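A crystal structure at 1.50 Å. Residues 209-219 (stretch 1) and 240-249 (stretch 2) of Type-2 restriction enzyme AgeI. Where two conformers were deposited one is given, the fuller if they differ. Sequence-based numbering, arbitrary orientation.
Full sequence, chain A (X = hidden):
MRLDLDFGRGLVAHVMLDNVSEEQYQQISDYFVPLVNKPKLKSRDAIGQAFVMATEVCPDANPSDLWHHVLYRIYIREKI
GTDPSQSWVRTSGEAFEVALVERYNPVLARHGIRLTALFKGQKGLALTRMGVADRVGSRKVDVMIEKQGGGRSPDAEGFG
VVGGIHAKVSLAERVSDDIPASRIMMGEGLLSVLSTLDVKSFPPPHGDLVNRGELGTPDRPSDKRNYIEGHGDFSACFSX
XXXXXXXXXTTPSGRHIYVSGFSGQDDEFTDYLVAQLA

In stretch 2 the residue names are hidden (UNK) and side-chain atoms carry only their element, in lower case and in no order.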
# COMPACT_ATOMS: atom_id res chain seq x y z
N LEU A 209 -18.63 -7.46 -10.71
CA LEU A 209 -18.88 -6.25 -9.91
C LEU A 209 -19.59 -6.47 -8.58
O LEU A 209 -19.85 -5.51 -7.86
CB LEU A 209 -19.70 -5.23 -10.72
CG LEU A 209 -18.92 -4.29 -11.65
CD1 LEU A 209 -19.88 -3.62 -12.63
CD2 LEU A 209 -18.14 -3.24 -10.87
N VAL A 210 -19.90 -7.71 -8.23
CA VAL A 210 -20.52 -7.97 -6.95
C VAL A 210 -19.47 -7.80 -5.85
O VAL A 210 -18.39 -8.38 -5.90
CB VAL A 210 -21.15 -9.38 -6.89
CG1 VAL A 210 -21.82 -9.62 -5.55
CG2 VAL A 210 -22.18 -9.52 -8.02
N ASN A 211 -19.81 -6.99 -4.85
CA ASN A 211 -18.87 -6.59 -3.82
C ASN A 211 -18.79 -7.61 -2.68
O ASN A 211 -19.40 -7.44 -1.62
CB ASN A 211 -19.31 -5.21 -3.33
CG ASN A 211 -18.48 -4.68 -2.18
OD1 ASN A 211 -17.32 -5.05 -2.00
ND2 ASN A 211 -19.08 -3.80 -1.40
N ARG A 212 -18.01 -8.66 -2.92
CA ARG A 212 -17.96 -9.80 -2.01
C ARG A 212 -16.92 -9.63 -0.91
O ARG A 212 -16.89 -10.43 0.03
CB ARG A 212 -17.69 -11.09 -2.80
CG ARG A 212 -18.77 -11.39 -3.81
CD ARG A 212 -18.58 -12.75 -4.45
NE ARG A 212 -19.71 -13.04 -5.33
CZ ARG A 212 -19.78 -12.65 -6.60
NH1 ARG A 212 -18.77 -11.98 -7.15
NH2 ARG A 212 -20.85 -12.94 -7.33
N GLY A 213 -16.08 -8.62 -1.02
CA GLY A 213 -15.04 -8.43 -0.01
C GLY A 213 -13.89 -9.43 -0.12
O GLY A 213 -13.81 -10.19 -1.08
N GLU A 214 -13.02 -9.43 0.88
CA GLU A 214 -11.77 -10.17 0.81
C GLU A 214 -11.51 -11.06 2.02
O GLU A 214 -10.36 -11.42 2.28
CB GLU A 214 -10.60 -9.19 0.63
CG GLU A 214 -10.69 -8.40 -0.66
CD GLU A 214 -9.60 -7.35 -0.81
OE1 GLU A 214 -9.77 -6.23 -0.30
OE2 GLU A 214 -8.58 -7.66 -1.46
N LEU A 215 -12.56 -11.42 2.74
CA LEU A 215 -12.40 -12.21 3.95
C LEU A 215 -12.77 -13.69 3.79
O LEU A 215 -12.64 -14.46 4.74
CB LEU A 215 -13.21 -11.58 5.09
CG LEU A 215 -12.53 -10.35 5.69
CD1 LEU A 215 -13.48 -9.52 6.54
CD2 LEU A 215 -11.31 -10.79 6.51
N GLY A 216 -13.21 -14.10 2.60
CA GLY A 216 -13.52 -15.50 2.38
C GLY A 216 -14.57 -16.03 3.34
O GLY A 216 -15.44 -15.29 3.78
N THR A 217 -14.47 -17.31 3.68
CA THR A 217 -15.40 -17.94 4.61
C THR A 217 -14.60 -18.72 5.64
O THR A 217 -13.42 -18.98 5.43
CB THR A 217 -16.36 -18.89 3.88
OG1 THR A 217 -15.60 -19.97 3.31
CG2 THR A 217 -17.12 -18.16 2.77
N PRO A 218 -15.23 -19.10 6.77
CA PRO A 218 -14.51 -19.96 7.71
C PRO A 218 -14.00 -21.25 7.07
O PRO A 218 -12.88 -21.67 7.34
CB PRO A 218 -15.57 -20.27 8.78
CG PRO A 218 -16.44 -19.06 8.78
CD PRO A 218 -16.51 -18.62 7.33
N ASP A 219 -14.82 -21.86 6.21
CA ASP A 219 -14.44 -23.10 5.54
C ASP A 219 -13.41 -22.85 4.45
O ASP A 219 -12.61 -23.72 4.12
CB ASP A 219 -15.66 -23.79 4.94
CG ASP A 219 -16.65 -24.25 5.99
OD1 ASP A 219 -16.24 -24.48 7.15
OD2 ASP A 219 -17.85 -24.38 5.66
N UNK A 240 -18.71 -3.97 7.67
CA UNK A 240 -20.00 -3.39 7.31
C UNK A 240 -20.34 -3.74 5.87
O UNK A 240 -21.14 -3.06 5.23
c UNK A 240 -20.37 -1.42 11.29
c UNK A 240 -20.65 -1.67 9.96
o UNK A 240 -18.79 -0.84 12.99
c UNK A 240 -19.98 -1.88 7.54
c UNK A 240 -19.08 -1.08 11.67
c UNK A 240 -18.08 -0.98 10.73
c UNK A 240 -19.67 -1.57 8.99
c UNK A 240 -18.37 -1.24 9.39
N UNK A 241 -19.72 -4.80 5.38
CA UNK A 241 -20.17 -5.43 4.15
C UNK A 241 -21.09 -6.57 4.54
O UNK A 241 -20.64 -7.55 5.13
o UNK A 241 -20.52 -6.84 1.73
n UNK A 241 -18.44 -6.36 1.01
c UNK A 241 -18.98 -5.95 3.34
c UNK A 241 -19.38 -6.42 1.95
N UNK A 242 -22.38 -6.45 4.22
CA UNK A 242 -23.33 -7.49 4.59
C UNK A 242 -23.00 -8.86 3.98
O UNK A 242 -23.51 -9.88 4.44
c UNK A 242 -26.71 -5.51 4.43
c UNK A 242 -24.75 -7.08 4.20
c UNK A 242 -25.08 -5.82 6.34
c UNK A 242 -25.25 -5.78 4.82
N UNK A 243 -22.14 -8.89 2.96
CA UNK A 243 -21.70 -10.15 2.36
C UNK A 243 -20.52 -10.82 3.06
O UNK A 243 -20.22 -11.98 2.79
c UNK A 243 -22.49 -9.55 0.03
c UNK A 243 -22.15 -9.62 -1.45
n UNK A 243 -23.16 -8.90 -2.20
n UNK A 243 -22.24 -6.83 -1.72
c UNK A 243 -23.18 -7.57 -2.31
n UNK A 243 -24.15 -6.97 -2.99
c UNK A 243 -21.32 -9.94 0.89
N UNK A 244 -19.87 -10.11 3.97
CA UNK A 244 -18.80 -10.70 4.75
C UNK A 244 -19.36 -11.85 5.57
O UNK A 244 -20.41 -11.71 6.20
c UNK A 244 -17.00 -10.31 6.49
o UNK A 244 -17.65 -8.55 4.96
c UNK A 244 -18.14 -9.67 5.71
N UNK A 245 -18.67 -12.99 5.55
CA UNK A 245 -19.08 -14.11 6.38
C UNK A 245 -18.57 -13.91 7.79
O UNK A 245 -17.37 -13.72 8.00
c UNK A 245 -18.57 -15.43 5.81
o UNK A 245 -19.14 -15.69 4.54
N UNK A 246 -19.48 -13.95 8.78
CA UNK A 246 -19.03 -13.84 10.16
C UNK A 246 -18.27 -15.07 10.60
O UNK A 246 -18.36 -16.13 9.98
c UNK A 246 -21.38 -14.29 10.06
c UNK A 246 -20.95 -13.98 8.66
c UNK A 246 -20.34 -13.69 10.95
N UNK A 247 -17.50 -14.92 11.67
CA UNK A 247 -16.81 -16.04 12.28
C UNK A 247 -17.81 -17.06 12.82
O UNK A 247 -18.92 -16.70 13.21
o UNK A 247 -14.84 -14.77 12.90
c UNK A 247 -15.90 -15.56 13.40
N UNK A 248 -17.41 -18.33 12.84
CA UNK A 248 -18.15 -19.34 13.58
C UNK A 248 -18.11 -19.02 15.08
O UNK A 248 -17.40 -18.10 15.50
c UNK A 248 -17.59 -20.74 13.31
c UNK A 248 -17.77 -21.17 11.87
o UNK A 248 -18.74 -20.80 11.22
n UNK A 248 -16.82 -21.96 11.37
N UNK A 249 -18.84 -19.79 15.87
CA UNK A 249 -18.93 -19.55 17.31
C UNK A 249 -17.56 -19.61 17.99
O UNK A 249 -17.30 -18.89 18.95
c UNK A 249 -19.88 -20.54 17.96
O HOH W 1 -18.38 -12.63 0.47
O HOH W 2 -16.30 -12.88 3.99
O HOH W 3 -18.25 -14.91 1.97

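Position 240 carries one carbon leading into a six-carbon ring that bears one oxygen. It lies out of reach of stretch 1. A phenol ring identifies Tyr240.

Position 241 has two carbons, the second carrying one oxygen and one nitrogen. The nitrogen lies 3.0 Å from Asn211 O. The chain ends in a carboxamide one carbon from CA, so this is Asn241. Its ND2 donates a nearly straight hydrogen bond to that carbonyl.

Position 242 has four carbons, forked at the second. Its CA-to-CB bond points sideways and the side chain touches nothing on stretch 1. The fork after one CH2 gives Leu242.

Position 243 has three carbons, a nitrogen, then a carbon carrying two more nitrogens. One terminal nitrogen lies 2.9 Å from Asn211 O. A guanidinium on a three-carbon arm is Arg243. The bond from NH1 to Asn211 O is weak, with an angle of 130°. Val210 CG1 and Asn211 N lie over one face of the guanidinium. Backbone N of Arg243 donates to Asn241 OD1 at 2.9 Å.

Position 244 has one carbon carrying one oxygen and one carbon. The branch carbon sits 3.6 Å from Leu215 CD1, a nonpolar contact. Branching at CB with a hydroxyl gives Thr244. Its N donates to Asn241 O at 2.9 Å, within a type I turn from Asn241 to Thr244.

Position 245 has one carbon, then one oxygen. The oxygen lies 3.6 Å from Thr217 CG2, and CB lies 3.7 Å from Gly216 O. This is Ser245.

Position 246 has three carbons closing a ring onto the backbone N. The CA-to-CB bond points away from stretch 1, but the backbone O of position 246 lies 3.7 Å from Pro218 CG. This is Pro246.

Position 247 again has one carbon and one oxygen. Its CA-to-CB bond points away from stretch 1. This is Ser247.

Position 248 has two carbons, the second carrying one oxygen and one nitrogen. The nitrogen is 3.3 Å from Pro218 CB. This is Asn248.

Position 249 has a single carbon, out of reach of stretch 1. This is Ala249.

The contact joins two irregular segments and buries 523 Å² in total. At one end, Asn211 O receives both direct hydrogen bonds, from Asn241 and, weakly, from Arg243. Both donors lie within the type I turn and meet at the same carbonyl. Further along, packing replaces direct polar pairing, with Leu215 against Thr244 and Pro218 near Ser245 and Asn248. Two waters bridge the backbones. Water 1 donates to Arg212 O and Arg243 O. Water 2 donates to Gly216 O and accepts from Ser245 N.

Stretch 2 240-249: YNLRTSPSNA
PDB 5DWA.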